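Local coordinates for aldehyde dehydrogenase (Trypanosoma brucei, PDB 5MYP), which probably oxidises aldehydes to the corresponding carboxylic acids with NAD+ as the electron acceptor, as a member of the aldehyde dehydrogenase family, at residues 184-187 with 188-192; 442-446 with 447-451. All coordinates share one frame; numbering follows the deposited sequence. Where two conformers were deposited one is given.

Interaction 1: 184-187 with 188-192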
loop_
_atom_site.group_PDB
_atom_site.type_symbol
_atom_site.label_atom_id
_atom_site.label_comp_id
_atom_site.label_asym_id
_atom_site.label_seq_id
_atom_site.Cartn_x
_atom_site.Cartn_y
_atom_site.Cartn_z
ATOM N N SER A 184 -14.049 20.810 10.362
ATOM C CA SER A 184 -13.970 21.846 9.318
ATOM C C SER A 184 -12.561 21.953 8.723
ATOM O O SER A 184 -12.392 21.939 7.496
ATOM C CB SER A 184 -14.401 23.204 9.880
ATOM O OG SER A 184 -14.113 24.259 8.976
ATOM N N GLU A 185 -11.563 22.026 9.600
ATOM C CA GLU A 185 -10.179 22.218 9.178
ATOM C C GLU A 185 -9.581 20.930 8.598
ATOM O O GLU A 185 -8.786 20.987 7.658
ATOM C CB GLU A 185 -9.316 22.759 10.330
ATOM C CG GLU A 185 -9.692 24.179 10.771
ATOM C CD GLU A 185 -10.875 24.255 11.735
ATOM O OE1 GLU A 185 -11.389 23.204 12.171
ATOM O OE2 GLU A 185 -11.288 25.377 12.089
ATOM N N THR A 186 -9.973 19.782 9.148
ATOM C CA THR A 186 -9.546 18.477 8.626
ATOM C C THR A 186 -10.135 18.217 7.243
ATOM O O THR A 186 -9.427 17.768 6.344
ATOM C CB THR A 186 -9.923 17.332 9.583
ATOM O OG1 THR A 186 -9.392 17.607 10.885
ATOM C CG2 THR A 186 -9.379 15.988 9.098
ATOM N N THR A 187 -11.427 18.499 7.077
ATOM C CA THR A 187 -12.085 18.425 5.772
ATOM C C THR A 187 -11.371 19.306 4.747
ATOM O O THR A 187 -11.125 18.866 3.625
ATOM C CB THR A 187 -13.576 18.823 5.869
ATOM O OG1 THR A 187 -14.238 17.928 6.768
ATOM C CG2 THR A 187 -14.268 18.765 4.513
ATOM N N ALA A 188 -11.014 20.528 5.151
ATOM C CA ALA A 188 -10.332 21.480 4.268
ATOM C C ALA A 188 -8.924 21.024 3.854
ATOM O O ALA A 188 -8.566 21.121 2.678
ATOM C CB ALA A 188 -10.265 22.851 4.923
ATOM N N VAL A 189 -8.124 20.542 4.803
ATOM C CA VAL A 189 -6.762 20.083 4.465
ATOM C C VAL A 189 -6.808 18.827 3.581
ATOM O O VAL A 189 -5.971 18.667 2.703
ATOM C CB VAL A 189 -5.856 19.896 5.712
ATOM C CG1 VAL A 189 -6.229 18.666 6.520
ATOM C CG2 VAL A 189 -4.388 19.828 5.309
ATOM N N LEU A 190 -7.814 17.973 3.784
ATOM C CA LEU A 190 -8.027 16.787 2.935
ATOM C C LEU A 190 -8.404 17.067 1.463
ATOM O O LEU A 190 -8.278 16.169 0.621
ATOM C CB LEU A 190 -9.039 15.832 3.582
ATOM C CG LEU A 190 -8.500 15.014 4.767
ATOM C CD1 LEU A 190 -9.629 14.319 5.510
ATOM C CD2 LEU A 190 -7.449 13.998 4.345
ATOM N N LYS A 191 -8.865 18.282 1.161
ATOM C CA LYS A 191 -9.062 18.713 -0.224
ATOM C C LYS A 191 -7.748 19.012 -0.948
ATOM O O LYS A 191 -7.693 18.953 -2.177
ATOM C CB LYS A 191 -9.966 19.946 -0.282
ATOM C CG LYS A 191 -11.379 19.681 0.201
ATOM C CD LYS A 191 -12.387 20.596 -0.480
ATOM C CE LYS A 191 -12.032 22.061 -0.295
ATOM N NZ LYS A 191 -11.053 22.540 -1.309
ATOM N N GLU A 192 -6.699 19.345 -0.193
ATOM C CA GLU A 192 -5.378 19.641 -0.772
ATOM C C GLU A 192 -4.684 18.346 -1.205
ATOM O O GLU A 192 -4.948 17.271 -0.649
ATOM C CB GLU A 192 -4.501 20.394 0.228
ATOM C CG GLU A 192 -5.072 21.727 0.713
ATOM C CD GLU A 192 -5.311 22.719 -0.407
ATOM O OE1 GLU A 192 -4.475 22.807 -1.330
ATOM O OE2 GLU A 192 -6.347 23.408 -0.364
#
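Residues 184-187 and 188-192 run on without a break and make up almost all of helix 183-191 and the residue that follows it; the helix packs on the largely parallel, mixed sheet that includes strand 110-124. Three i to i+4 bonds carry the helix across the junction: Ala188 N to Ser184 O at 3.1 Å, Val189 N to Glu185 O at 3.0 Å and Leu190 N to Thr186 O at 3.0 Å. The fourth rung is weak, with Lys191 N 3.4 Å from Thr187 O and an N-H...O angle of only 129°; Lys191 N also bonds to Ala188 O, one residue closer.

Thr186 and Leu190, one turn apart, lie side by side and point the same way, the methyl CG2 of Thr186 standing 4.0 Å from CD1 of Leu190. With chi1 at -55°, Thr186 sends this methyl anti to its own N and leaves OG1 beside the N, where the hydroxyl turns back to bond Gly182 O. Thr187 likewise spends its hydroxyl on Val183 O; each is satisfied by the carbonyl one turn earlier, which lets a beta-branched polar residue sit on the helix. Leucine fits position 190 because its branches reach Leu122 and Ile124 of strand 110-124 and Val209 and Ala212 of helix 203-214. Small Ala188 and branched Val189 instead meet Ile17 of helix 16-29. Glu185 folds its carboxylate back to the start of the helix, OE1 accepting from Gly182 N. On Val189, CG1 sits between N and carbonyl carbon (chi1 73°), which brings this methyl to 3.3 Å from Thr186 O.

Interaction 2: 442-446 with 447-451; sequences GAYHG and RYSFE
Tyr444 lies across the side of Ser449, with Tyr444 CB 3.3 Å from Ser449 OG and the ring atom Tyr444 CD2 3.4 Å from Ser449 OG, which approaches the ring at its edge, near the plane. The contact belongs to the N-terminal cap of helix 447-452, where the loop after strand 440-441 turns into the helix with Gly446 as N-cap residue. Ser449 OG accepts a short bond from His445 N, 2.7 Å long with an N-H...O angle of 153°. A serine suits this place because its chi1 of -71° swings the hydroxyl beside its own N and back toward the loop, a bond from side chain to backbone that ties the first turn to the residue before the N-cap.

His445 O takes a bond from Tyr448 N at 3.0 Å and a weak one from Ser449 N. The Tyr448 ring turns its edge to the same carbonyl, with CD2 3.5 Å from His445 O. Gly446 has a positive phi of 61°, which a residue without a side chain adopts readily, and its N-H is hydrogen-bonded to the carboxylate of Glu83.

The imidazole of His445 folds over Tyr444, CD2 standing 3.6 Å above the phenol plane over its centre, while Phe433 meets the imidazole with its ring nearly parallel. The side chain of Tyr444 comes within about 3 Å, nearest atoms, of that of Glu223, a predicted active-site residue. Arg447 forms a salt bridge with Glu93 of helix 69-95, and Tyr448 packs on Arg456 of the second subunit. Phe450 N bonds to Gly446 O, the carbonyl of the N-cap residue, at 3.2 Å.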
loop_
_atom_site.group_PDB
_atom_site.type_symbol
_atom_site.label_atom_id
_atom_site.label_comp_id
_atom_site.label_asym_id
_atom_site.label_seq_id
_atom_site.Cartn_x
_atom_site.Cartn_y
_atom_site.Cartn_z
ATOM N N GLY A 442 -1.327 -0.779 5.548
ATOM C CA GLY A 442 0.020 -0.224 5.615
ATOM C C GLY A 442 0.651 -0.416 6.983
ATOM O O GLY A 442 0.012 -0.897 7.926
ATOM N N ALA A 443 1.922 -0.050 7.082
ATOM C CA ALA A 443 2.670 -0.176 8.328
ATOM C C ALA A 443 3.837 0.797 8.339
ATOM O O ALA A 443 4.296 1.233 7.282
ATOM C CB ALA A 443 3.165 -1.599 8.501
ATOM N N TYR A 444 4.303 1.143 9.535
ATOM C CA TYR A 444 5.452 2.041 9.687
ATOM C C TYR A 444 6.273 1.673 10.939
ATOM O O TYR A 444 6.066 0.597 11.505
ATOM C CB TYR A 444 4.984 3.512 9.633
ATOM C CG TYR A 444 4.313 4.063 10.874
ATOM C CD1 TYR A 444 3.088 3.563 11.311
ATOM C CD2 TYR A 444 4.884 5.117 11.592
ATOM C CE1 TYR A 444 2.460 4.075 12.442
ATOM C CE2 TYR A 444 4.268 5.638 12.719
ATOM C CZ TYR A 444 3.055 5.119 13.140
ATOM O OH TYR A 444 2.446 5.640 14.260
ATOM N N HIS A 445 7.196 2.560 11.329
ATOM C CA HIS A 445 8.228 2.377 12.382
ATOM C C HIS A 445 9.544 2.015 11.703
ATOM O O HIS A 445 9.605 1.035 10.950
ATOM C CB HIS A 445 7.901 1.331 13.469
ATOM C CG HIS A 445 6.736 1.690 14.336
ATOM N ND1 HIS A 445 6.486 1.070 15.543
ATOM C CD2 HIS A 445 5.758 2.614 14.181
ATOM C CE1 HIS A 445 5.401 1.593 16.090
ATOM N NE2 HIS A 445 4.942 2.533 15.284
ATOM N N GLY A 446 10.573 2.828 11.940
ATOM C CA GLY A 446 11.948 2.537 11.512
ATOM C C GLY A 446 12.100 2.411 10.010
ATOM O O GLY A 446 11.658 3.286 9.260
ATOM N N ARG A 447 12.705 1.307 9.574
ATOM C CA ARG A 447 12.827 0.961 8.147
ATOM C C ARG A 447 11.487 0.995 7.399
ATOM O O ARG A 447 11.436 1.371 6.230
ATOM C CB ARG A 447 13.433 -0.437 7.992
ATOM C CG ARG A 447 13.792 -0.825 6.563
ATOM C CD ARG A 447 14.127 -2.302 6.452
ATOM N NE ARG A 447 15.501 -2.591 6.867
ATOM C CZ ARG A 447 16.589 -2.491 6.095
ATOM N NH1 ARG A 447 16.515 -2.073 4.830
ATOM N NH2 ARG A 447 17.778 -2.798 6.611
ATOM N N TYR A 448 10.420 0.586 8.075
ATOM C CA TYR A 448 9.099 0.458 7.449
ATOM C C TYR A 448 8.431 1.819 7.265
ATOM O O TYR A 448 7.639 1.991 6.339
ATOM C CB TYR A 448 8.233 -0.525 8.245
ATOM C CG TYR A 448 8.953 -1.844 8.402
ATOM C CD1 TYR A 448 9.067 -2.720 7.324
ATOM C CD2 TYR A 448 9.573 -2.194 9.601
ATOM C CE1 TYR A 448 9.750 -3.924 7.444
ATOM C CE2 TYR A 448 10.256 -3.393 9.729
ATOM C CZ TYR A 448 10.340 -4.256 8.645
ATOM O OH TYR A 448 11.015 -5.450 8.753
ATOM N N SER A 449 8.766 2.782 8.124
ATOM C CA SER A 449 8.419 4.187 7.875
ATOM C C SER A 449 9.132 4.683 6.624
ATOM O O SER A 449 8.509 5.263 5.738
ATOM C CB SER A 449 8.796 5.084 9.050
ATOM O OG SER A 449 7.966 4.862 10.170
ATOM N N PHE A 450 10.442 4.443 6.547
ATOM C CA PHE A 450 11.209 4.873 5.383
ATOM C C PHE A 450 10.607 4.303 4.096
ATOM O O PHE A 450 10.411 5.035 3.125
ATOM C CB PHE A 450 12.690 4.488 5.496
ATOM C CG PHE A 450 13.503 4.947 4.324
ATOM C CD1 PHE A 450 13.624 4.147 3.190
ATOM C CD2 PHE A 450 14.101 6.198 4.327
ATOM C CE1 PHE A 450 14.347 4.574 2.088
ATOM C CE2 PHE A 450 14.829 6.635 3.228
ATOM C CZ PHE A 450 14.949 5.822 2.107
ATOM N N GLU A 451 10.302 3.005 4.103
ATOM C CA GLU A 451 9.706 2.343 2.942
ATOM C C GLU A 451 8.314 2.889 2.612
ATOM O O GLU A 451 8.030 3.181 1.454
ATOM C CB GLU A 451 9.660 0.826 3.144
ATOM C CG GLU A 451 11.036 0.183 3.096
ATOM C CD GLU A 451 11.025 -1.293 3.465
ATOM O OE1 GLU A 451 9.948 -1.850 3.778
ATOM O OE2 GLU A 451 12.109 -1.901 3.432
#

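Overall arrangement
Both interactions are local, and their centres lie 25 Å apart, with nearest atoms about 16 Å apart. Interaction 1 is peripheral, some 22 Å from the centre of the chain, and belongs almost wholly to helix 183-191: Leu190 faces the sheet and Val189 faces helix 16-29, while exposed Ser184, Thr187 and Lys191 complete its outer side. Interaction 2 lies deeper, about 12 Å from that centre, and joins a loop to the start of helix 447-452, with aromatic rings and a side-chain-to-backbone bond in place of a repeating helical ladder. Strands 110-124 and 454-461 pair in one sheet, linking the surroundings of the two sites. Only interaction 2 adjoins the predicted active site and the second subunit.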